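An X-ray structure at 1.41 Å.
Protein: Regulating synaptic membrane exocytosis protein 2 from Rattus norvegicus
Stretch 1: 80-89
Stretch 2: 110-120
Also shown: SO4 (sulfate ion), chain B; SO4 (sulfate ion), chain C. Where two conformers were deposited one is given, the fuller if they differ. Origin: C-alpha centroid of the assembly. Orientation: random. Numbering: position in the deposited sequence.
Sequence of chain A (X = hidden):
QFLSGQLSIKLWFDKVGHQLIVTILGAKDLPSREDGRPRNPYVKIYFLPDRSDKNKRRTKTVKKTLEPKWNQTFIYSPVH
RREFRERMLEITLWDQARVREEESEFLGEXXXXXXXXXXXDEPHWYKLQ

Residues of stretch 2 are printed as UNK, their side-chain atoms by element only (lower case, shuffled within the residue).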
# COMPACT_ATOMS: atom_id res chain seq x y z
N HIS A 80 -11.45 -11.08 -10.28
CA HIS A 80 -11.99 -11.20 -11.61
C HIS A 80 -11.96 -9.85 -12.33
O HIS A 80 -12.45 -8.88 -11.73
CB HIS A 80 -13.42 -11.76 -11.52
CG HIS A 80 -13.47 -13.15 -10.98
ND1 HIS A 80 -13.38 -14.26 -11.78
CD2 HIS A 80 -13.58 -13.62 -9.72
CE1 HIS A 80 -13.41 -15.35 -11.04
NE2 HIS A 80 -13.55 -14.99 -9.78
N ARG A 81 -11.44 -9.82 -13.57
CA ARG A 81 -11.37 -8.56 -14.36
C ARG A 81 -12.75 -7.82 -14.34
O ARG A 81 -12.83 -6.57 -14.23
CB ARG A 81 -10.98 -8.92 -15.80
CG ARG A 81 -10.95 -7.75 -16.77
CD ARG A 81 -9.93 -6.75 -16.40
NE ARG A 81 -10.04 -5.49 -17.16
CZ ARG A 81 -11.03 -4.60 -17.05
NH1 ARG A 81 -12.05 -4.78 -16.21
NH2 ARG A 81 -11.00 -3.49 -17.79
N ARG A 82 -13.82 -8.59 -14.44
CA ARG A 82 -15.13 -7.94 -14.52
C ARG A 82 -15.49 -7.11 -13.27
O ARG A 82 -16.47 -6.35 -13.26
CB ARG A 82 -16.22 -8.97 -14.80
CG ARG A 82 -16.47 -9.87 -13.64
CD ARG A 82 -17.41 -11.03 -13.92
NE ARG A 82 -16.80 -11.96 -14.88
CZ ARG A 82 -17.48 -12.54 -15.87
NH1 ARG A 82 -18.70 -12.17 -16.12
NH2 ARG A 82 -16.88 -13.41 -16.67
N GLU A 83 -14.76 -7.35 -12.19
CA GLU A 83 -15.05 -6.75 -10.90
C GLU A 83 -14.28 -5.43 -10.76
O GLU A 83 -14.48 -4.73 -9.77
CB GLU A 83 -14.53 -7.68 -9.77
CG GLU A 83 -15.32 -8.99 -9.62
CD GLU A 83 -14.63 -10.02 -8.70
OE1 GLU A 83 -13.39 -9.95 -8.39
OE2 GLU A 83 -15.37 -10.93 -8.24
N PHE A 84 -13.42 -5.09 -11.69
CA PHE A 84 -12.49 -3.96 -11.42
C PHE A 84 -13.21 -2.64 -11.22
O PHE A 84 -12.71 -1.86 -10.41
CB PHE A 84 -11.51 -3.82 -12.56
CG PHE A 84 -10.36 -4.81 -12.54
CD1 PHE A 84 -10.30 -5.86 -11.62
CD2 PHE A 84 -9.37 -4.68 -13.49
CE1 PHE A 84 -9.18 -6.76 -11.66
CE2 PHE A 84 -8.27 -5.59 -13.56
CZ PHE A 84 -8.22 -6.60 -12.64
N ARG A 85 -14.34 -2.38 -11.87
CA ARG A 85 -15.04 -1.09 -11.67
C ARG A 85 -15.58 -0.92 -10.28
O ARG A 85 -15.91 0.19 -9.86
CB ARG A 85 -16.17 -0.89 -12.69
CG ARG A 85 -15.68 -0.53 -14.07
CD ARG A 85 -16.80 -0.14 -15.05
NE ARG A 85 -16.38 -0.17 -16.46
CZ ARG A 85 -16.91 -0.95 -17.40
NH1 ARG A 85 -17.93 -1.77 -17.13
NH2 ARG A 85 -16.44 -0.89 -18.64
N GLU A 86 -15.66 -2.03 -9.55
CA GLU A 86 -16.22 -2.09 -8.22
C GLU A 86 -15.19 -2.47 -7.15
O GLU A 86 -15.56 -2.99 -6.09
CB GLU A 86 -17.38 -3.10 -8.19
CG GLU A 86 -18.59 -2.75 -9.09
CD GLU A 86 -19.25 -1.39 -8.80
OE1 GLU A 86 -18.96 -0.73 -7.77
OE2 GLU A 86 -20.08 -0.95 -9.63
N ARG A 87 -13.90 -2.32 -7.45
CA ARG A 87 -12.85 -2.71 -6.46
C ARG A 87 -11.83 -1.59 -6.38
O ARG A 87 -11.55 -0.89 -7.38
CB ARG A 87 -12.06 -3.98 -6.91
CG ARG A 87 -12.97 -5.19 -7.03
CD ARG A 87 -13.44 -5.58 -5.67
NE ARG A 87 -14.01 -6.92 -5.68
CZ ARG A 87 -15.31 -7.10 -5.78
NH1 ARG A 87 -16.13 -6.04 -5.87
NH2 ARG A 87 -15.80 -8.34 -5.79
N MET A 88 -11.29 -1.44 -5.18
CA MET A 88 -10.21 -0.48 -4.94
C MET A 88 -9.30 -0.95 -3.85
O MET A 88 -9.70 -1.74 -2.99
CB MET A 88 -10.75 0.91 -4.59
CG MET A 88 -11.49 0.96 -3.30
SD MET A 88 -12.43 2.51 -3.24
CE MET A 88 -13.07 2.38 -1.54
N LEU A 89 -8.06 -0.50 -3.90
CA LEU A 89 -7.11 -0.79 -2.85
C LEU A 89 -6.93 0.41 -1.96
O LEU A 89 -6.57 1.49 -2.43
CB LEU A 89 -5.72 -1.11 -3.48
CG LEU A 89 -5.67 -2.42 -4.24
CD1 LEU A 89 -4.39 -2.43 -5.10
CD2 LEU A 89 -5.60 -3.62 -3.30
N UNK A 110 -3.21 6.11 0.19
CA UNK A 110 -3.26 6.06 -1.27
C UNK A 110 -4.45 5.14 -1.60
O UNK A 110 -4.56 4.03 -1.09
c UNK A 110 -0.77 6.36 -1.45
c UNK A 110 0.51 5.57 -1.27
c UNK A 110 -1.94 5.43 -1.78
c UNK A 110 -2.01 5.07 -3.28
N UNK A 111 -5.36 5.59 -2.42
CA UNK A 111 -6.60 4.83 -2.75
C UNK A 111 -6.57 4.58 -4.25
O UNK A 111 -6.65 5.55 -5.03
c UNK A 111 -9.15 4.90 -2.45
c UNK A 111 -7.86 5.64 -2.34
c UNK A 111 -9.20 3.68 -1.50
c UNK A 111 -10.27 5.91 -2.06
N UNK A 112 -6.43 3.32 -4.65
CA UNK A 112 -6.23 3.02 -6.09
C UNK A 112 -7.45 2.29 -6.59
O UNK A 112 -7.72 1.16 -6.19
c UNK A 112 -4.96 2.17 -6.28
c UNK A 112 -4.82 1.72 -7.78
c UNK A 112 -2.44 2.12 -5.95
c UNK A 112 -3.71 2.94 -5.84
N UNK A 113 -8.20 2.91 -7.46
CA UNK A 113 -9.32 2.25 -8.17
C UNK A 113 -8.77 1.21 -9.15
O UNK A 113 -7.90 1.56 -9.97
c UNK A 113 -10.91 4.22 -8.00
o UNK A 113 -12.73 4.30 -6.58
o UNK A 113 -12.51 2.46 -7.70
c UNK A 113 -10.16 3.29 -8.95
c UNK A 113 -12.13 3.60 -7.41
N UNK A 114 -9.24 -0.03 -9.07
CA UNK A 114 -8.69 -1.06 -9.96
C UNK A 114 -8.88 -0.75 -11.43
O UNK A 114 -7.98 -1.08 -12.22
c UNK A 114 -9.25 -2.45 -9.66
c UNK A 114 -8.42 -3.29 -8.69
c UNK A 114 -8.17 -2.58 -7.37
c UNK A 114 -7.09 -3.64 -9.42
N UNK A 115 -9.99 -0.11 -11.81
CA UNK A 115 -10.32 0.02 -13.23
C UNK A 115 -9.28 0.83 -13.97
O UNK A 115 -9.16 0.63 -15.17
c UNK A 115 -12.66 -0.42 -15.50
c UNK A 115 -11.69 0.68 -13.37
o UNK A 115 -13.23 -0.28 -16.62
o UNK A 115 -12.51 -1.57 -14.99
c UNK A 115 -12.20 0.86 -14.81
N UNK A 116 -8.58 1.72 -13.30
CA UNK A 116 -7.55 2.45 -14.00
C UNK A 116 -6.18 2.27 -13.42
O UNK A 116 -5.29 3.09 -13.66
o UNK A 116 -8.20 4.42 -12.75
c UNK A 116 -7.91 3.96 -14.07
c UNK A 116 -9.16 4.20 -15.03
N UNK A 117 -6.00 1.28 -12.56
CA UNK A 117 -4.73 1.06 -11.91
C UNK A 117 -3.64 0.69 -12.92
O UNK A 117 -3.89 0.14 -14.02
c UNK A 117 -4.88 -0.12 -10.93
N UNK A 118 -2.43 1.02 -12.55
CA UNK A 118 -1.22 0.65 -13.31
C UNK A 118 -0.86 -0.83 -13.09
O UNK A 118 0.02 -1.15 -12.29
c UNK A 118 0.73 3.91 -12.47
c UNK A 118 0.17 3.21 -14.73
c UNK A 118 -0.17 3.02 -13.30
c UNK A 118 -0.03 1.55 -12.88
N UNK A 119 -1.57 -1.71 -13.77
CA UNK A 119 -1.36 -3.15 -13.60
C UNK A 119 -0.29 -3.66 -14.55
O UNK A 119 -0.54 -4.63 -15.29
c UNK A 119 -2.70 -3.86 -13.84
c UNK A 119 -3.42 -3.70 -11.43
c UNK A 119 -5.11 -4.10 -13.17
c UNK A 119 -3.79 -3.40 -12.86
N UNK A 120 0.86 -3.04 -14.51
CA UNK A 120 1.92 -3.26 -15.49
C UNK A 120 3.07 -4.03 -14.88
O UNK A 120 4.06 -4.25 -15.56
c UNK A 120 2.39 -1.91 -16.02
c UNK A 120 2.93 -0.98 -14.93
o UNK A 120 3.35 0.16 -15.26
o UNK A 120 3.03 -1.41 -13.75
S SO4 B . -13.20 -12.46 -15.51
O1 SO4 B . -13.87 -11.13 -15.41
O2 SO4 B . -12.87 -12.74 -16.88
O3 SO4 B . -11.97 -12.52 -14.72
O4 SO4 B . -14.12 -13.51 -15.05
S SO4 C . -21.45 -9.93 -15.70
O1 SO4 C . -21.71 -8.49 -16.00
O2 SO4 C . -20.26 -10.14 -14.91
O3 SO4 C . -22.45 -10.29 -14.65
O4 SO4 C . -21.59 -10.71 -16.90
O HOH W 1 -12.24 0.77 -9.96

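Position 110 carries four carbons, forked at the first, with one arm two carbons long. The end of this side chain leads away from stretch 1 and makes no close contact with it. That is an isoleucine, Ile110. It lies in the strand before the pairing with stretch 1 begins.

Position 111 has four carbons, forked at the second, which is the pattern of leucine. One terminal carbon lies near the sulfur of Met88. This is Leu111; its CD1 is 3.9 Å from Met88 SD. Its CA also makes a CA-H...O contact of 3.4 Å with Leu89 O.

Position 112 again has four carbons forked at the first, one arm two carbons long. Its CB lies 4.4 Å from the CB of Leu89, on the same face of the sheet. It is Ile112. Its backbone pairs with Leu89 in both directions: Leu89 N donates to Ile112 O at 2.8 Å, and Ile112 N donates to Leu89 O at 2.9 Å.

Position 113 has three carbons in a row, the third carrying two oxygens. One of its oxygens lies near the sulfur of Met88 and the other near Arg87 O. This is a glutamate, Glu113. It faces Met88 as a non-hydrogen-bonded pair, with their CA atoms 4.3 Å apart. Its OE2 is 3.8 Å from Met88 SD.

Position 114 has four carbons, forked at the second. The side chain points toward stretch 1, and one terminal carbon sits over a face of the Phe84 ring. The residue is Leu114, and the carbon over the ring is CD1. The other branch reaches Leu89, with Leu114 CD2 4.0 Å from Leu89 CG. Leu114 N donates to Arg87 O at 3.0 Å, nearly straight.

Position 115 shows three carbons, the third carrying two oxygens, with arginines of stretch 1 near those oxygens. It is Glu115. Its OE1 forms a salt bridge with Arg81 NH1 at 3.5 Å. Its OE2 forms another with Arg85 NE at 3.2 Å, which includes a weak hydrogen bond.

Position 116 has one carbon bearing an oxygen and a second carbon. It points away from stretch 1 and does not touch it. This is Thr116.

Position 117 has a single side-chain carbon, which does not reach stretch 1. It is Ala117.

Position 118 has four carbons, forked at the second, exposed and out of reach. This is Leu118.

Position 119 has the same fork and points toward stretch 1, where it meets the Phe84 ring. It is Leu119, with CD1 3.5 Å from Phe84 CE2.

Position 120 has two carbons, the second carrying two oxygens, out of reach. It is Asp120.

Short antiparallel pairing, extended by the bond from Leu114 N to Arg87 O, holds the backbones together. Leu114 lies between the Phe84 ring, near its CD1, and Leu89, near its CD2. Leu119 also packs against Phe84. Glu115, close by, takes the two arginines. Water 1 lies 2.8 Å from Glu113 OE1 and 2.7 Å from Phe84 O, and accepts from Glu115 N at 3.0 Å.

Stretch 2 110-120: ILIELETALLD
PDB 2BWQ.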